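Local coordinates for protein putative trimethylamine methyltransferase (Rhizobium meliloti, PDB 4YYC) that probably acts as a methyltransferase of the trimethylamine methyltransferase family, though its own substrate is not established, at residues T291-L294 with A295-A299; D67-L70 with E71-I75; V99-K103 with G104-E108; R154-T157 with I158-R162. All coordinates share one frame; numbering follows the deposited sequence.

Contact 1: residues T291-L294 with A295-A299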
loop_
_atom_site.group_PDB
_atom_site.type_symbol
_atom_site.label_atom_id
_atom_site.label_comp_id
_atom_site.label_asym_id
_atom_site.label_seq_id
_atom_site.Cartn_x
_atom_site.Cartn_y
_atom_site.Cartn_z
ATOM N N THR A 291 -9.896 -13.020 17.541
ATOM C CA THR A 291 -10.853 -13.693 18.369
ATOM C C THR A 291 -11.503 -12.700 19.345
ATOM O O THR A 291 -12.725 -12.693 19.539
ATOM C CB THR A 291 -10.127 -14.812 19.141
ATOM O OG1 THR A 291 -9.593 -15.717 18.168
ATOM C CG2 THR A 291 -11.038 -15.512 20.050
ATOM N N GLN A 292 -10.668 -11.893 19.996
ATOM C CA GLN A 292 -11.211 -10.916 20.951
ATOM C C GLN A 292 -12.099 -9.880 20.257
ATOM O O GLN A 292 -13.165 -9.520 20.752
ATOM C CB GLN A 292 -10.109 -10.224 21.712
ATOM C CG GLN A 292 -10.609 -9.529 22.970
ATOM C CD GLN A 292 -9.476 -8.705 23.555
ATOM O OE1 GLN A 292 -8.540 -9.258 24.079
ATOM N NE2 GLN A 292 -9.546 -7.378 23.432
ATOM N N ILE A 293 -11.637 -9.390 19.121
ATOM C CA ILE A 293 -12.430 -8.473 18.327
ATOM C C ILE A 293 -13.812 -9.028 17.999
ATOM O O ILE A 293 -14.835 -8.359 18.188
ATOM C CB ILE A 293 -11.701 -8.081 17.020
ATOM C CG1 ILE A 293 -10.563 -7.116 17.351
ATOM C CG2 ILE A 293 -12.670 -7.438 16.040
ATOM C CD1 ILE A 293 -9.583 -6.976 16.184
ATOM N N LEU A 294 -13.844 -10.264 17.520
ATOM C CA LEU A 294 -15.099 -10.854 17.098
ATOM C C LEU A 294 -16.033 -11.012 18.303
ATOM O O LEU A 294 -17.238 -10.751 18.190
ATOM C CB LEU A 294 -14.866 -12.186 16.360
ATOM C CG LEU A 294 -16.124 -12.920 15.902
ATOM C CD1 LEU A 294 -16.967 -12.043 14.980
ATOM C CD2 LEU A 294 -15.705 -14.221 15.205
ATOM N N ALA A 295 -15.491 -11.414 19.455
ATOM C CA ALA A 295 -16.317 -11.534 20.687
ATOM C C ALA A 295 -16.913 -10.190 21.091
ATOM O O ALA A 295 -18.113 -10.086 21.341
ATOM C CB ALA A 295 -15.471 -12.120 21.820
ATOM N N GLU A 296 -16.100 -9.137 21.096
ATOM C CA GLU A 296 -16.556 -7.793 21.484
ATOM C C GLU A 296 -17.627 -7.296 20.508
ATOM O O GLU A 296 -18.650 -6.787 20.935
ATOM C CB GLU A 296 -15.396 -6.812 21.556
ATOM C CG GLU A 296 -14.432 -7.127 22.655
ATOM C CD GLU A 296 -13.280 -6.165 22.772
ATOM O OE1 GLU A 296 -13.243 -5.105 22.083
ATOM O OE2 GLU A 296 -12.355 -6.449 23.574
ATOM N N VAL A 297 -17.397 -7.469 19.204
ATOM C CA VAL A 297 -18.383 -7.024 18.232
ATOM C C VAL A 297 -19.667 -7.811 18.302
ATOM O O VAL A 297 -20.754 -7.230 18.245
ATOM C CB VAL A 297 -17.798 -6.987 16.782
ATOM C CG1 VAL A 297 -18.935 -6.783 15.774
ATOM C CG2 VAL A 297 -16.696 -5.953 16.666
ATOM N N LEU A 298 -19.574 -9.129 18.439
ATOM C CA LEU A 298 -20.799 -9.908 18.569
ATOM C C LEU A 298 -21.677 -9.386 19.719
ATOM O O LEU A 298 -22.879 -9.225 19.543
ATOM C CB LEU A 298 -20.471 -11.405 18.749
ATOM C CG LEU A 298 -20.068 -12.173 17.490
ATOM C CD1 LEU A 298 -19.455 -13.509 17.839
ATOM C CD2 LEU A 298 -21.252 -12.387 16.559
ATOM N N ALA A 299 -21.088 -9.158 20.877
ATOM C CA ALA A 299 -21.859 -8.726 22.046
ATOM C C ALA A 299 -22.417 -7.314 21.839
ATOM O O ALA A 299 -23.609 -7.084 22.054
ATOM C CB ALA A 299 -20.989 -8.800 23.267
#

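Contact 2: residues D67-L70 with E71-I75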
loop_
_atom_site.group_PDB
_atom_site.type_symbol
_atom_site.label_atom_id
_atom_site.label_comp_id
_atom_site.label_asym_id
_atom_site.label_seq_id
_atom_site.Cartn_x
_atom_site.Cartn_y
_atom_site.Cartn_z
ATOM N N ASP A 67 -16.785 -17.817 20.122
ATOM C CA ASP A 67 -17.939 -18.313 20.866
ATOM C C ASP A 67 -17.537 -18.901 22.214
ATOM O O ASP A 67 -18.256 -18.742 23.188
ATOM C CB ASP A 67 -18.670 -19.383 20.083
ATOM C CG ASP A 67 -19.341 -18.852 18.832
ATOM O OD1 ASP A 67 -19.662 -17.645 18.720
ATOM O OD2 ASP A 67 -19.553 -19.699 17.967
ATOM N N VAL A 68 -16.396 -19.564 22.261
ATOM C CA VAL A 68 -15.831 -19.996 23.543
ATOM C C VAL A 68 -15.582 -18.843 24.515
ATOM O O VAL A 68 -15.980 -18.879 25.661
ATOM C CB VAL A 68 -14.521 -20.777 23.327
ATOM C CG1 VAL A 68 -13.811 -21.028 24.657
ATOM C CG2 VAL A 68 -14.846 -22.101 22.643
ATOM N N VAL A 69 -14.917 -17.805 24.054
ATOM C CA VAL A 69 -14.683 -16.613 24.887
ATOM C C VAL A 69 -16.009 -16.057 25.424
ATOM O O VAL A 69 -16.130 -15.745 26.618
ATOM C CB VAL A 69 -13.943 -15.542 24.065
ATOM C CG1 VAL A 69 -13.944 -14.185 24.775
ATOM C CG2 VAL A 69 -12.517 -16.010 23.756
ATOM N N LEU A 70 -16.991 -15.916 24.536
ATOM C CA LEU A 70 -18.274 -15.325 24.920
ATOM C C LEU A 70 -19.010 -16.139 25.988
ATOM O O LEU A 70 -19.720 -15.568 26.814
ATOM C CB LEU A 70 -19.190 -15.151 23.713
ATOM C CG LEU A 70 -18.845 -13.974 22.791
ATOM C CD1 LEU A 70 -19.752 -14.016 21.568
ATOM C CD2 LEU A 70 -18.968 -12.631 23.477
ATOM N N GLU A 71 -18.891 -17.467 25.921
ATOM C CA GLU A 71 -19.543 -18.311 26.907
ATOM C C GLU A 71 -18.735 -18.413 28.214
ATOM O O GLU A 71 -19.279 -18.201 29.287
ATOM C CB GLU A 71 -19.849 -19.694 26.345
ATOM C CG GLU A 71 -20.602 -20.526 27.371
ATOM C CD GLU A 71 -21.012 -21.897 26.908
ATOM O OE1 GLU A 71 -20.629 -22.352 25.802
ATOM O OE2 GLU A 71 -21.742 -22.527 27.697
ATOM N N GLU A 72 -17.465 -18.759 28.124
ATOM C CA GLU A 72 -16.632 -19.016 29.303
ATOM C C GLU A 72 -16.174 -17.785 30.047
ATOM O O GLU A 72 -16.131 -17.782 31.258
ATOM C CB GLU A 72 -15.396 -19.825 28.933
ATOM C CG GLU A 72 -15.717 -21.206 28.423
ATOM C CD GLU A 72 -14.463 -22.021 28.105
ATOM O OE1 GLU A 72 -13.301 -21.519 28.362
ATOM O OE2 GLU A 72 -14.674 -23.128 27.567
ATOM N N ILE A 73 -15.825 -16.745 29.316
ATOM C CA ILE A 73 -15.227 -15.537 29.904
ATOM C C ILE A 73 -16.280 -14.447 30.008
ATOM O O ILE A 73 -16.420 -13.842 31.066
ATOM C CB ILE A 73 -14.008 -15.048 29.092
ATOM C CG1 ILE A 73 -12.949 -16.155 29.083
ATOM C CG2 ILE A 73 -13.470 -13.760 29.692
ATOM C CD1 ILE A 73 -11.786 -15.884 28.158
ATOM N N GLY A 74 -17.021 -14.218 28.934
ATOM C CA GLY A 74 -18.068 -13.220 28.923
ATOM C C GLY A 74 -17.552 -11.824 28.634
ATOM O O GLY A 74 -16.365 -11.604 28.436
ATOM N N ILE A 75 -18.485 -10.899 28.579
ATOM C CA ILE A 75 -18.197 -9.491 28.302
ATOM C C ILE A 75 -18.853 -8.659 29.395
ATOM O O ILE A 75 -20.004 -8.886 29.740
ATOM C CB ILE A 75 -18.785 -9.093 26.946
ATOM C CG1 ILE A 75 -18.255 -9.992 25.815
ATOM C CG2 ILE A 75 -18.534 -7.624 26.659
ATOM C CD1 ILE A 75 -16.799 -9.836 25.460
#

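Contact 3: residues V99-K103 with G104-E108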
loop_
_atom_site.group_PDB
_atom_site.type_symbol
_atom_site.label_atom_id
_atom_site.label_comp_id
_atom_site.label_asym_id
_atom_site.label_seq_id
_atom_site.Cartn_x
_atom_site.Cartn_y
_atom_site.Cartn_z
ATOM N N VAL A 99 -21.595 -10.615 31.360
ATOM C CA VAL A 99 -22.582 -11.344 30.596
ATOM C C VAL A 99 -21.931 -12.537 29.891
ATOM O O VAL A 99 -21.016 -12.345 29.112
ATOM C CB VAL A 99 -23.257 -10.443 29.564
ATOM C CG1 VAL A 99 -24.363 -11.209 28.875
ATOM C CG2 VAL A 99 -23.817 -9.200 30.238
ATOM N N HIS A 100 -22.408 -13.756 30.211
ATOM C CA HIS A 100 -21.952 -14.983 29.566
ATOM C C HIS A 100 -22.995 -15.406 28.537
ATOM O O HIS A 100 -24.190 -15.514 28.845
ATOM C CB HIS A 100 -21.728 -16.086 30.607
ATOM C CG HIS A 100 -20.635 -15.770 31.585
ATOM N ND1 HIS A 100 -19.353 -16.265 31.452
ATOM C CD2 HIS A 100 -20.621 -14.983 32.690
ATOM C CE1 HIS A 100 -18.603 -15.806 32.438
ATOM N NE2 HIS A 100 -19.353 -15.041 33.215
ATOM N N PHE A 101 -22.556 -15.697 27.320
ATOM C CA PHE A 101 -23.467 -15.889 26.194
ATOM C C PHE A 101 -23.506 -17.356 25.762
ATOM O O PHE A 101 -22.466 -17.926 25.411
ATOM C CB PHE A 101 -23.015 -15.037 25.000
ATOM C CG PHE A 101 -22.940 -13.550 25.297
ATOM C CD1 PHE A 101 -21.810 -13.000 25.884
ATOM C CD2 PHE A 101 -23.985 -12.705 24.948
ATOM C CE1 PHE A 101 -21.720 -11.643 26.129
ATOM C CE2 PHE A 101 -23.899 -11.347 25.212
ATOM C CZ PHE A 101 -22.775 -10.821 25.824
ATOM N N PRO A 102 -24.708 -17.946 25.686
ATOM C CA PRO A 102 -24.830 -19.238 25.041
ATOM C C PRO A 102 -24.325 -19.180 23.626
ATOM O O PRO A 102 -24.411 -18.148 22.982
ATOM C CB PRO A 102 -26.324 -19.493 25.019
ATOM C CG PRO A 102 -26.912 -18.628 26.035
ATOM C CD PRO A 102 -25.991 -17.484 26.251
ATOM N N LYS A 103 -23.828 -20.294 23.146
ATOM C CA LYS A 103 -23.215 -20.301 21.833
ATOM C C LYS A 103 -24.251 -20.026 20.751
ATOM O O LYS A 103 -25.324 -20.629 20.746
ATOM C CB LYS A 103 -22.430 -21.602 21.600
ATOM C CG LYS A 103 -21.257 -21.710 22.577
ATOM C CD LYS A 103 -19.956 -22.207 21.991
ATOM C CE LYS A 103 -19.488 -23.532 22.518
ATOM N NZ LYS A 103 -19.029 -23.462 23.946
ATOM N N GLY A 104 -23.926 -19.057 19.894
ATOM C CA GLY A 104 -24.759 -18.677 18.782
ATOM C C GLY A 104 -25.736 -17.552 19.065
ATOM O O GLY A 104 -26.334 -17.038 18.140
ATOM N N LEU A 105 -25.950 -17.192 20.333
ATOM C CA LEU A 105 -27.006 -16.243 20.667
ATOM C C LEU A 105 -26.814 -14.917 19.968
ATOM O O LEU A 105 -27.737 -14.379 19.353
ATOM C CB LEU A 105 -27.109 -16.019 22.197
ATOM C CG LEU A 105 -28.153 -15.001 22.681
ATOM C CD1 LEU A 105 -29.530 -15.353 22.170
ATOM C CD2 LEU A 105 -28.134 -14.829 24.198
ATOM N N CYS A 106 -25.622 -14.372 20.087
ATOM C CA CYS A 106 -25.346 -13.061 19.467
ATOM C C CYS A 106 -25.518 -13.098 17.963
ATOM O O CYS A 106 -26.156 -12.247 17.381
ATOM C CB CYS A 106 -23.946 -12.559 19.828
ATOM S SG CYS A 106 -23.748 -12.159 21.586
ATOM N N ARG A 107 -25.004 -14.144 17.341
ATOM C CA ARG A 107 -25.137 -14.273 15.909
ATOM C C ARG A 107 -26.617 -14.372 15.477
ATOM O O ARG A 107 -27.030 -13.761 14.494
ATOM C CB ARG A 107 -24.258 -15.453 15.447
ATOM C CG ARG A 107 -23.925 -15.499 14.014
ATOM C CD ARG A 107 -22.901 -16.603 13.736
ATOM N NE ARG A 107 -21.518 -16.313 14.180
ATOM C CZ ARG A 107 -20.588 -15.680 13.462
ATOM N NH1 ARG A 107 -20.852 -15.227 12.244
ATOM N NH2 ARG A 107 -19.371 -15.519 13.962
ATOM N N GLU A 108 -27.428 -15.131 16.218
ATOM C CA GLU A 108 -28.865 -15.209 15.948
ATOM C C GLU A 108 -29.567 -13.875 16.110
ATOM O O GLU A 108 -30.376 -13.490 15.276
ATOM C CB GLU A 108 -29.527 -16.260 16.858
ATOM C CG GLU A 108 -30.988 -16.596 16.526
ATOM C CD GLU A 108 -31.184 -17.380 15.215
ATOM O OE1 GLU A 108 -30.178 -17.806 14.568
ATOM O OE2 GLU A 108 -32.364 -17.595 14.815
HETATM O O HOH W 1 -23.473 -15.673 21.680
#

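Contact 4: residues R154-T157 with I158-R162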
loop_
_atom_site.group_PDB
_atom_site.type_symbol
_atom_site.label_atom_id
_atom_site.label_comp_id
_atom_site.label_asym_id
_atom_site.label_seq_id
_atom_site.Cartn_x
_atom_site.Cartn_y
_atom_site.Cartn_z
ATOM N N ARG A 154 -1.088 23.061 18.513
ATOM C CA ARG A 154 -1.839 23.781 19.547
ATOM C C ARG A 154 -3.184 23.129 19.757
ATOM O O ARG A 154 -3.632 22.350 18.904
ATOM C CB ARG A 154 -1.978 25.225 19.133
ATOM C CG ARG A 154 -2.677 25.437 17.802
ATOM C CD ARG A 154 -3.094 26.878 17.587
ATOM N NE ARG A 154 -3.670 27.062 16.258
ATOM C CZ ARG A 154 -4.912 26.688 15.904
ATOM N NH1 ARG A 154 -5.747 26.105 16.761
ATOM N NH2 ARG A 154 -5.312 26.876 14.669
ATOM N N TYR A 155 -3.898 23.474 20.839
ATOM C CA TYR A 155 -5.250 22.928 20.999
ATOM C C TYR A 155 -6.143 23.371 19.871
ATOM O O TYR A 155 -6.051 24.518 19.384
ATOM C CB TYR A 155 -5.893 23.405 22.327
ATOM C CG TYR A 155 -5.313 22.687 23.492
ATOM C CD1 TYR A 155 -5.692 21.417 23.758
ATOM C CD2 TYR A 155 -4.344 23.262 24.297
ATOM C CE1 TYR A 155 -5.172 20.719 24.825
ATOM C CE2 TYR A 155 -3.803 22.558 25.363
ATOM C CZ TYR A 155 -4.228 21.292 25.604
ATOM O OH TYR A 155 -3.767 20.516 26.633
ATOM N N ALA A 156 -6.955 22.441 19.416
ATOM C CA ALA A 156 -7.940 22.694 18.372
ATOM C C ALA A 156 -9.068 23.602 18.869
ATOM O O ALA A 156 -9.401 23.572 20.041
ATOM C CB ALA A 156 -8.546 21.370 17.965
ATOM N N THR A 157 -9.642 24.374 17.939
ATOM C CA THR A 157 -10.733 25.307 18.230
ATOM C C THR A 157 -11.905 25.028 17.326
ATOM O O THR A 157 -11.819 24.256 16.377
ATOM C CB THR A 157 -10.297 26.748 17.950
ATOM O OG1 THR A 157 -10.011 26.894 16.553
ATOM C CG2 THR A 157 -9.074 27.113 18.784
ATOM N N ILE A 158 -13.028 25.696 17.626
ATOM C CA ILE A 158 -14.180 25.580 16.722
ATOM C C ILE A 158 -13.880 26.110 15.333
ATOM O O ILE A 158 -14.460 25.625 14.367
ATOM C CB ILE A 158 -15.424 26.229 17.372
ATOM C CG1 ILE A 158 -16.690 25.888 16.592
ATOM C CG2 ILE A 158 -15.245 27.722 17.540
ATOM C CD1 ILE A 158 -17.097 24.436 16.619
ATOM N N GLU A 159 -13.043 27.135 15.222
ATOM C CA GLU A 159 -12.619 27.617 13.914
ATOM C C GLU A 159 -11.903 26.485 13.139
ATOM O O GLU A 159 -12.183 26.255 11.947
ATOM C CB GLU A 159 -11.731 28.849 14.030
ATOM C CG GLU A 159 -11.375 29.386 12.677
ATOM C CD GLU A 159 -10.669 30.726 12.736
ATOM O OE1 GLU A 159 -10.672 31.428 13.797
ATOM O OE2 GLU A 159 -10.058 31.049 11.706
ATOM N N ASP A 160 -11.011 25.734 13.811
ATOM C CA ASP A 160 -10.394 24.607 13.143
ATOM C C ASP A 160 -11.411 23.543 12.760
ATOM O O ASP A 160 -11.346 22.957 11.665
ATOM C CB ASP A 160 -9.346 23.913 14.035
ATOM C CG ASP A 160 -8.219 24.790 14.409
ATOM O OD1 ASP A 160 -7.569 25.353 13.496
ATOM O OD2 ASP A 160 -7.969 24.911 15.627
ATOM N N PHE A 161 -12.337 23.261 13.674
ATOM C CA PHE A 161 -13.403 22.275 13.380
ATOM C C PHE A 161 -14.116 22.659 12.081
ATOM O O PHE A 161 -14.271 21.880 11.144
ATOM C CB PHE A 161 -14.389 22.253 14.548
ATOM C CG PHE A 161 -15.350 21.101 14.528
ATOM C CD1 PHE A 161 -16.500 21.098 13.719
ATOM C CD2 PHE A 161 -15.097 19.974 15.289
ATOM C CE1 PHE A 161 -17.342 20.001 13.698
ATOM C CE2 PHE A 161 -15.939 18.892 15.263
ATOM C CZ PHE A 161 -17.072 18.914 14.454
ATOM N N ARG A 162 -14.514 23.918 12.012
ATOM C CA ARG A 162 -15.181 24.405 10.811
ATOM C C ARG A 162 -14.289 24.284 9.574
ATOM O O ARG A 162 -14.765 23.863 8.512
ATOM C CB ARG A 162 -15.649 25.833 10.996
ATOM C CG ARG A 162 -16.829 25.897 11.934
ATOM C CD ARG A 162 -17.118 27.318 12.302
ATOM N NE ARG A 162 -18.307 27.418 13.111
ATOM C CZ ARG A 162 -18.821 28.585 13.507
ATOM N NH1 ARG A 162 -18.245 29.763 13.176
ATOM N NH2 ARG A 162 -19.939 28.565 14.217
#

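Contact 1: residues T291-L294 with A295-A299
Gln292 and Glu296, one helical turn apart, cross at an angle: the amide NE2 of Gln292 donates to Glu296 OE2 at 3.0 Å. The bond is bent, 136° at the hydrogen, and it reaches OE2 from above the carboxylate plane, while the amide and carboxylate planes stay 27° apart. Gln292 sends CG away from its own backbone N (chi1 -163°) and runs out extended; Glu296 sets CG beside its N, which carries the methylene back over Gln292 O, 3.3 Å from CG. Both ends have further partners, Met281 O for NE2, Ser248 OG for Glu296 OE1 and the Met250 amide for OE2, so the buried carboxylate is held through both oxygens; Gln292 OE1 adds a weak bond to Tyr445 OH of the second subunit. With an alanine in place of Glu296, Ser248 OG and the Met250 amide would probably lose this acceptor and Gln292 NE2 would keep one partner fewer. All of this lies on helix 286-307, the crossover helix of the beta-alpha-beta unit between the parallel strands 269-277 and 313-322. On another face of the same helix Leu294 and Leu298 meet at a slant, CG of Leu294 lying 3.9 Å from CD1 of Leu298, with Ala66 and Leu70 of helix 56-73 packed against them. Ile293 and Val297 face the sheet, where both touch Phe315, and their CG2 methyls come no nearer than 4.3 Å.

Contact 2: residues D67-L70 with E71-I75
Leu70 and Ile75 make the tight side of this helix end: CD2 of Leu70 lies 3.6 Å from CG1 of Ile75, the two side chains slanting across each other. Leu70 holds CG beside its backbone N (chi1 -76°), which puts CD2 on the side of Ile75, and its branches also rest on Ala295 of helix 286-307. Val69 packs on that same alanine, but its CG1 only just reaches CD1 of Ile73.

Between these side chains the backbone changes its winding. Val69 O accepts two amides, Ile73 N and Gly74 N, each at 2.9 Å; the Gly74 bond is the straighter, 168° at the hydrogen, and lies in the carbonyl plane. This wider, pi-type turn lies in the last part of helix 56-73, and Gly74 then leaves helical geometry with a positive phi of 84°, where a side chain would be jammed against the preceding carbonyl oxygen. The chain passes straight into strand 75-77.

The outer side is more open and more polar. Val68 and Glu72 run side by side in the same direction, Val68 CG1 lying 3.6 Å from Glu72 CD, with Glu72 extended beyond CG. Glu72 OE1 makes a salt bridge to Arg437 of the second subunit, which also packs on Val68, while Glu71 reaches Lys103 of its own chain. Two neighbouring acids on this outer side are therefore each matched by a base, one within the subunit and one across the dimer, so their negative charges are likely to be largely offset while the apolar side seats the helix on its neighbour.

Contact 3: residues V99-K103 with G104-E108
Cys106 brings its sulfur against the Phe101 ring near one side, SG standing 3.4 Å from CD2 and 3.7 Å from CE2. The approach is oblique: SG is 4.1 Å from the ring centroid and 38° off the ring normal, a cysteine sulfur-aromatic contact. Cys106 keeps SG beside its own backbone N, anti to the carbonyl carbon, and in that position the sulfur meets the ring. Next to it Pro102 and Leu105 lie alongside each other, pointing the same way, with Pro102 CD 4.0 Å from CD2 of Leu105.

What brings these side chains together is the turn beneath them. Leu105 N donates to Pro102 O in a nearly straight bond (167° at the hydrogen), although the amide stands above the carbonyl plane. One water ties the same turn a second time, donating to Pro102 O at 2.9 Å and accepting from Cys106 N at 3.0 Å. Gly104, with phi 92°, stands at the third position, where a CB would clash with Lys103 O.

Farther out, Val99 CG1 lies over one face of the Phe101 ring toward its rim, and Trp87 meets that ring edge-to-face. Leu70 and Ala299 also touch Phe101, while Cys106 rests on Leu298 and Ala302, setting the pair against helices 56-73 and 286-307. From Pro102 to Leu105 this is a type II beta turn, with Gly104 as N-cap, delivering strand 98-100 into helix 105-109.

Contact 4: residues R154-T157 with I158-R162
Arg154 reaches across to Asp160 at a strand-to-helix junction, where Thr157 and Asp160 form a capping box at the start of helix 158-170. From CB the arginine places CG between its backbone N and carbonyl carbon (chi1 59°), then runs extended as far as NE, which is taken by a salt bridge to Asp148. Beyond CZ the guanidinium meets the carboxylate end-on, the two groups nearly coplanar at 21°. NH1 of Arg154 gives Asp160 OD2 a bond of 2.8 Å on the syn lone pair and also donates to Tyr155 O; NH2 of Arg154 binds Asp160 OD1 at 3.0 Å, likewise syn. A leucine in its place would probably leave the buried carboxylate of Asp160 without its balancing charge and Asp148 without its mate.

The same OD2 of Asp160 turns its anti lone pair to Thr157 N, at 2.9 Å, so two donors grip it from its two lone-pair sides. OD1 has a further bond from Tyr404 OH outside the junction. In return, Thr157 OG1 accepts from Asp160 N at 3.1 Å, the bond 164° at the hydrogen.

Contacts 1, 2 and 3 gather on one side of the chain, their centres 9 to 11 Å apart, because helices 56-73 and 286-307 and the turn after strand 98-100 pack on one another. Contact 1 is wholly buried, and its polar pair is met mostly by partners of its own chain, with one weak link across the subunit interface; contacts 2 and 3 are only partly buried, apolar toward helix 286-307 and charged toward the outside. Contact 2 also touches the second subunit. Contact 4, partly buried too, stands apart, about 35 Å from contact 1 between centres, beyond the chain's centre; it is carried mainly by a salt bridge and a helix cap within its segments.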